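PDB 3GYC: putative glycoside hydrolase from Parabacteroides distasonis ATCC 8503, which probably hydrolyses glycosidic bonds in a carbohydrate whose identity is not established. Local coordinates for residues 190-195 and 208-213; 155-160 and 230-235. All coordinates share one frame; numbering follows the deposited sequence.

Interaction 1. Residues 190-195 and 208-213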
loop_
_atom_site.group_PDB
_atom_site.type_symbol
_atom_site.label_atom_id
_atom_site.label_comp_id
_atom_site.label_asym_id
_atom_site.label_seq_id
_atom_site.Cartn_x
_atom_site.Cartn_y
_atom_site.Cartn_z
ATOM N N ARG A 190 -3.585 1.616 -21.467
ATOM C CA ARG A 190 -2.536 1.546 -22.481
ATOM C C ARG A 190 -1.159 1.798 -21.895
ATOM O O ARG A 190 -0.191 1.135 -22.239
ATOM C CB ARG A 190 -2.800 2.550 -23.606
ATOM C CG ARG A 190 -1.907 2.350 -24.821
ATOM N N TRP A 191 -1.067 2.803 -21.050
ATOM C CA TRP A 191 0.166 3.125 -20.363
ATOM C C TRP A 191 0.634 1.944 -19.524
ATOM O O TRP A 191 1.788 1.523 -19.605
ATOM C CB TRP A 191 -0.081 4.322 -19.439
ATOM C CG TRP A 191 1.065 4.675 -18.576
ATOM C CD1 TRP A 191 1.552 3.956 -17.537
ATOM C CD2 TRP A 191 1.842 5.871 -18.637
ATOM N NE1 TRP A 191 2.602 4.602 -16.969
ATOM C CE2 TRP A 191 2.807 5.786 -17.624
ATOM C CE3 TRP A 191 1.821 7.001 -19.461
ATOM C CZ2 TRP A 191 3.735 6.805 -17.379
ATOM C CZ3 TRP A 191 2.752 8.016 -19.232
ATOM C CH2 TRP A 191 3.699 7.906 -18.202
HETATM N N MSE A 192 -0.250 1.455 -18.662
HETATM C CA MSE A 192 0.082 0.341 -17.792
HETATM C C MSE A 192 0.560 -0.845 -18.617
HETATM O O MSE A 192 1.621 -1.395 -18.347
HETATM C CB MSE A 192 -1.108 -0.067 -16.917
HETATM C CG MSE A 192 -1.475 0.967 -15.872
HETATM SE SE MSE A 192 -2.735 0.288 -14.580
HETATM C CE MSE A 192 -4.317 0.176 -15.683
ATOM N N LYS A 193 -0.181 -1.181 -19.668
ATOM C CA LYS A 193 0.153 -2.345 -20.478
ATOM C C LYS A 193 1.561 -2.206 -21.076
ATOM O O LYS A 193 2.380 -3.112 -20.927
ATOM C CB LYS A 193 -0.906 -2.581 -21.566
ATOM C CG LYS A 193 -0.806 -3.954 -22.222
ATOM N N THR A 194 1.856 -1.064 -21.701
ATOM C CA THR A 194 3.193 -0.825 -22.277
ATOM C C THR A 194 4.327 -0.890 -21.251
ATOM O O THR A 194 5.407 -1.433 -21.562
ATOM C CB THR A 194 3.278 0.547 -22.976
ATOM O OG1 THR A 194 2.376 0.562 -24.086
ATOM C CG2 THR A 194 4.697 0.832 -23.475
ATOM N N SER A 195 4.098 -0.349 -20.043
ATOM C CA SER A 195 5.149 -0.356 -19.012
ATOM C C SER A 195 5.450 -1.757 -18.541
ATOM O O SER A 195 6.609 -2.133 -18.445
ATOM C CB SER A 195 4.815 0.548 -17.829
ATOM O OG SER A 195 3.569 0.224 -17.256
ATOM N N PHE A 208 3.999 -8.155 -11.354
ATOM C CA PHE A 208 3.877 -6.713 -11.562
ATOM C C PHE A 208 2.435 -6.273 -11.567
ATOM O O PHE A 208 1.553 -6.983 -12.048
ATOM C CB PHE A 208 4.486 -6.304 -12.898
ATOM C CG PHE A 208 5.994 -6.423 -12.948
ATOM C CD1 PHE A 208 6.796 -5.521 -12.247
ATOM C CD2 PHE A 208 6.600 -7.381 -13.720
ATOM C CE1 PHE A 208 8.189 -5.601 -12.293
ATOM C CE2 PHE A 208 7.981 -7.478 -13.760
ATOM C CZ PHE A 208 8.773 -6.584 -13.021
ATOM N N LEU A 209 2.206 -5.063 -11.079
ATOM C CA LEU A 209 0.875 -4.468 -11.048
ATOM C C LEU A 209 0.969 -2.960 -10.872
ATOM O O LEU A 209 2.062 -2.420 -10.796
ATOM C CB LEU A 209 0.105 -5.011 -9.834
ATOM C CG LEU A 209 0.565 -4.477 -8.467
ATOM C CD1 LEU A 209 -0.605 -4.426 -7.509
ATOM C CD2 LEU A 209 1.767 -5.282 -7.944
ATOM N N TYR A 210 -0.199 -2.308 -10.837
ATOM C CA TYR A 210 -0.363 -0.937 -10.387
ATOM C C TYR A 210 -1.477 -1.036 -9.342
ATOM O O TYR A 210 -2.437 -1.806 -9.542
ATOM C CB TYR A 210 -0.797 0.009 -11.477
ATOM C CG TYR A 210 0.245 0.486 -12.470
ATOM C CD1 TYR A 210 0.792 -0.362 -13.408
ATOM C CD2 TYR A 210 0.592 1.838 -12.538
ATOM C CE1 TYR A 210 1.702 0.104 -14.378
ATOM C CE2 TYR A 210 1.489 2.307 -13.484
ATOM C CZ TYR A 210 2.035 1.445 -14.403
ATOM O OH TYR A 210 2.922 1.913 -15.329
ATOM N N SER A 211 -1.361 -0.307 -8.226
ATOM C CA SER A 211 -2.362 -0.384 -7.160
ATOM C C SER A 211 -3.424 0.705 -7.311
ATOM O O SER A 211 -3.136 1.814 -7.742
ATOM C CB SER A 211 -1.726 -0.318 -5.773
ATOM O OG SER A 211 -1.026 0.886 -5.534
ATOM N N PHE A 212 -4.647 0.346 -6.936
ATOM C CA PHE A 212 -5.806 1.182 -7.089
ATOM C C PHE A 212 -6.640 1.394 -5.808
ATOM O O PHE A 212 -6.628 0.561 -4.895
ATOM C CB PHE A 212 -6.727 0.558 -8.128
ATOM C CG PHE A 212 -6.055 0.174 -9.434
ATOM C CD1 PHE A 212 -5.145 1.008 -10.057
ATOM C CD2 PHE A 212 -6.440 -0.992 -10.088
ATOM C CE1 PHE A 212 -4.564 0.657 -11.245
ATOM C CE2 PHE A 212 -5.878 -1.347 -11.293
ATOM C CZ PHE A 212 -4.935 -0.517 -11.874
ATOM N N ASP A 213 -7.341 2.537 -5.745
ATOM C CA ASP A 213 -8.277 2.825 -4.664
ATOM C C ASP A 213 -9.713 3.109 -5.179
ATOM O O ASP A 213 -10.618 3.317 -4.368
ATOM C CB ASP A 213 -7.805 3.997 -3.800
ATOM C CG ASP A 213 -7.677 5.315 -4.603
ATOM O OD1 ASP A 213 -7.746 5.298 -5.858
ATOM O OD2 ASP A 213 -7.498 6.378 -3.965
#
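The hydroxyl of Tyr210 meets two polar side chains of helix 186-200. Tyr210 OH donates a short hydrogen bond to Ser195 OG, at 2.6 Å. Ser195 OG lies at the edge of the Tyr210 ring, near its plane. Ser195 passes its own proton back into the helix, from OG to Met192 O at 2.8 Å. Its first torsion (chi1 55°) sets OG between the backbone N and the carbonyl carbon, where it can serve both partners. Trp191 NE1 gives Tyr210 OH a second, weak bond of 3.2 Å, bent to 122° at the hydrogen. The hydroxyl comes in at the edge of the indole, and the two side chains cross at about a right angle. Selenomethionine Met192 covers one face of the Tyr210 ring. Met192 CG lies over the ring centre, 3.6 Å from the centroid of the Tyr210 ring, a CH-pi contact. The Met192 side chain bends at chi3. Met192 SE sits obliquely to the same ring and reaches the edge of Phe212, 3.6 Å from Phe212 CZ, tip to tip. Both are Met-aromatic contacts. An alanine in place of Tyr210 would remove the hydroxyl and the ring; Ser195 OG would lose its proton donor and Met192 the ring face it covers, which would probably loosen the helix from residues 208-213. Trp162 also packs against Trp191, Met192 and Tyr210, and Phe212 stacks on Trp183. All the touching residues are buried. This is the helix-to-strand packing of a TIM barrel: an outer helix lies against the strand that follows it, 208-209, and its extension.

Interaction 2. Residues 155-160 and 230-235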
loop_
_atom_site.group_PDB
_atom_site.type_symbol
_atom_site.label_atom_id
_atom_site.label_comp_id
_atom_site.label_asym_id
_atom_site.label_seq_id
_atom_site.Cartn_x
_atom_site.Cartn_y
_atom_site.Cartn_z
ATOM N N TYR A 155 6.597 -8.414 -4.854
ATOM C CA TYR A 155 5.929 -7.886 -6.022
ATOM C C TYR A 155 6.414 -6.481 -6.270
ATOM O O TYR A 155 7.013 -5.865 -5.400
ATOM C CB TYR A 155 4.394 -7.890 -5.860
ATOM C CG TYR A 155 3.808 -6.961 -4.808
ATOM C CD1 TYR A 155 3.604 -5.627 -5.094
ATOM C CD2 TYR A 155 3.436 -7.415 -3.543
ATOM C CE1 TYR A 155 3.048 -4.750 -4.154
ATOM C CE2 TYR A 155 2.909 -6.529 -2.577
ATOM C CZ TYR A 155 2.697 -5.214 -2.907
ATOM O OH TYR A 155 2.150 -4.311 -2.050
ATOM N N VAL A 156 6.126 -5.966 -7.472
ATOM C CA VAL A 156 6.495 -4.614 -7.824
ATOM C C VAL A 156 5.266 -3.934 -8.348
ATOM O O VAL A 156 4.698 -4.358 -9.366
ATOM C CB VAL A 156 7.625 -4.560 -8.893
ATOM C CG1 VAL A 156 7.912 -3.085 -9.343
ATOM C CG2 VAL A 156 8.861 -5.264 -8.360
ATOM N N ASP A 157 4.916 -2.840 -7.691
ATOM C CA ASP A 157 3.770 -1.974 -8.026
ATOM C C ASP A 157 4.338 -0.678 -8.581
ATOM O O ASP A 157 5.061 0.034 -7.876
ATOM C CB ASP A 157 2.931 -1.747 -6.756
ATOM C CG ASP A 157 1.944 -0.572 -6.861
ATOM O OD1 ASP A 157 1.603 -0.102 -7.988
ATOM O OD2 ASP A 157 1.522 -0.110 -5.765
ATOM N N LEU A 158 3.978 -0.336 -9.808
ATOM C CA LEU A 158 4.565 0.847 -10.453
ATOM C C LEU A 158 4.062 2.167 -9.961
ATOM O O LEU A 158 4.673 3.188 -10.264
ATOM C CB LEU A 158 4.484 0.771 -11.999
ATOM C CG LEU A 158 5.602 -0.069 -12.636
ATOM C CD1 LEU A 158 5.519 -1.502 -12.206
ATOM C CD2 LEU A 158 5.566 0.010 -14.178
ATOM N N CYS A 159 2.944 2.185 -9.238
ATOM C CA CYS A 159 2.463 3.429 -8.666
ATOM C C CYS A 159 1.313 3.268 -7.690
ATOM O O CYS A 159 0.265 2.725 -8.058
ATOM C CB CYS A 159 1.970 4.356 -9.788
ATOM S SG CYS A 159 1.688 6.003 -9.151
ATOM N N ASN A 160 1.511 3.744 -6.451
ATOM C CA ASN A 160 0.451 3.805 -5.464
ATOM C C ASN A 160 -0.774 4.525 -5.990
ATOM O O ASN A 160 -0.663 5.651 -6.470
ATOM C CB ASN A 160 0.920 4.568 -4.236
ATOM C CG ASN A 160 -0.192 4.786 -3.223
ATOM O OD1 ASN A 160 -0.601 3.845 -2.513
ATOM N ND2 ASN A 160 -0.680 6.035 -3.132
ATOM N N LEU A 230 -1.528 -9.356 -10.109
ATOM C CA LEU A 230 -2.271 -9.329 -8.859
ATOM C C LEU A 230 -2.987 -7.988 -8.723
ATOM O O LEU A 230 -2.704 -7.049 -9.465
ATOM C CB LEU A 230 -1.356 -9.522 -7.652
ATOM C CG LEU A 230 -0.216 -8.549 -7.426
ATOM C CD1 LEU A 230 -0.044 -8.139 -5.948
ATOM C CD2 LEU A 230 1.109 -9.091 -7.999
ATOM N N TYR A 231 -3.906 -7.881 -7.779
ATOM C CA TYR A 231 -4.555 -6.621 -7.546
ATOM C C TYR A 231 -4.200 -6.216 -6.108
ATOM O O TYR A 231 -4.282 -7.045 -5.177
ATOM C CB TYR A 231 -6.102 -6.654 -7.695
ATOM C CG TYR A 231 -6.686 -7.291 -8.925
ATOM C CD1 TYR A 231 -6.010 -7.309 -10.143
ATOM C CD2 TYR A 231 -7.980 -7.828 -8.890
ATOM C CE1 TYR A 231 -6.580 -7.907 -11.263
ATOM C CE2 TYR A 231 -8.561 -8.391 -10.009
ATOM C CZ TYR A 231 -7.867 -8.411 -11.189
ATOM O OH TYR A 231 -8.445 -8.990 -12.267
ATOM N N GLU A 232 -3.767 -4.966 -5.941
ATOM C CA GLU A 232 -3.488 -4.400 -4.621
ATOM C C GLU A 232 -4.560 -3.329 -4.494
ATOM O O GLU A 232 -4.437 -2.295 -5.106
ATOM C CB GLU A 232 -2.053 -3.860 -4.523
ATOM C CG GLU A 232 -1.470 -3.821 -3.070
ATOM C CD GLU A 232 -1.697 -2.530 -2.287
ATOM O OE1 GLU A 232 -1.218 -1.468 -2.742
ATOM O OE2 GLU A 232 -2.277 -2.568 -1.176
ATOM N N HIS A 233 -5.635 -3.598 -3.746
ATOM C CA HIS A 233 -6.757 -2.697 -3.700
ATOM C C HIS A 233 -6.933 -2.138 -2.304
ATOM O O HIS A 233 -6.889 -2.868 -1.320
ATOM C CB HIS A 233 -8.040 -3.358 -4.194
ATOM C CG HIS A 233 -8.975 -2.371 -4.813
ATOM N ND1 HIS A 233 -8.919 -2.055 -6.153
ATOM C CD2 HIS A 233 -9.884 -1.536 -4.260
ATOM C CE1 HIS A 233 -9.799 -1.101 -6.407
ATOM N NE2 HIS A 233 -10.391 -0.763 -5.274
ATOM N N HIS A 234 -7.097 -0.820 -2.225
ATOM C CA HIS A 234 -7.215 -0.146 -0.940
ATOM C C HIS A 234 -8.693 -0.011 -0.594
ATOM O O HIS A 234 -9.474 0.442 -1.418
ATOM C CB HIS A 234 -6.498 1.205 -0.978
ATOM C CG HIS A 234 -5.051 1.104 -1.374
ATOM N ND1 HIS A 234 -4.282 2.210 -1.681
ATOM C CD2 HIS A 234 -4.242 0.023 -1.539
ATOM C CE1 HIS A 234 -3.045 1.818 -1.950
ATOM N NE2 HIS A 234 -3.000 0.496 -1.909
ATOM N N ILE A 235 -9.063 -0.446 0.613
ATOM C CA ILE A 235 -10.473 -0.531 1.025
ATOM C C ILE A 235 -10.669 -0.009 2.424
ATOM O O ILE A 235 -10.153 -0.578 3.380
ATOM C CB ILE A 235 -10.982 -1.995 1.020
ATOM C CG1 ILE A 235 -10.965 -2.569 -0.382
ATOM C CG2 ILE A 235 -12.440 -2.116 1.539
ATOM C CD1 ILE A 235 -11.292 -4.077 -0.443
HETATM O O HOH W 1 1.392 -1.882 -3.657
#
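Water mediates the main polar link between the two segments. It accepts from Tyr155 OH at 3.0 Å and donates to Asp157 OD2 and Glu232 OE1, each at 2.8 Å. The two carboxylates stand close, with Asp157 OD2 and Glu232 OE1 4.3 Å apart, so one of them may have a raised pKa. Ser113 also binds Asp157 OD2, and Thr304 binds Glu232 OE2. His234 NE2 donates to Glu232 OE1 at 2.8 Å, nearly in its ring plane but from above the carboxylate plane. His234 ND1 pairs with Glu161. Asn160 OD1 accepts from Arg55 and sits 3.2 Å from His234 CE1, at the imidazole edge. Cys159 N donates to Asp157 OD1, an Asx turn at the end of strand 153-157. Strands 153-157 and 231-232 flank 208-209 in the TIM-barrel wall, and their inward side chains meet past it. Asn160 and His234 follow the C-terminal strand ends, probably near the active site. In the packing, Leu230 CD1 lies over one face of the Tyr155 ring, offset toward the rim, while Leu230 CD2 is 4.1 Å from Tyr155 CB. Glu232 bends at chi2 (-91°), and its CG comes 3.8 Å from Tyr155 OH.

Both interactions are buried, but they lie at different depths. Interaction 2 is about 7 Å from the chain centre and interaction 1 about 15 Å, measured between centres. Interaction 1 joins an outer helix to the barrel wall; interaction 2 joins next-but-one strands through side chains on the inner side of the wall. The chemistry differs accordingly: between helix and wall, aromatic and selenium packing on a tyrosine whose hydroxyl is hydrogen-bonded; inside, acidic groups and a water. Strands 153-157 and 208-209 are neighbours in the sheet. Leu209 O and Leu158 N (3.0 Å) probably bond there. Ser211 OG hydrogen-bonds Asp157 OD2, at 2.7 Å. Residues 208-213 thus face the helix through Tyr210 and Phe212, and the interior through Ser211.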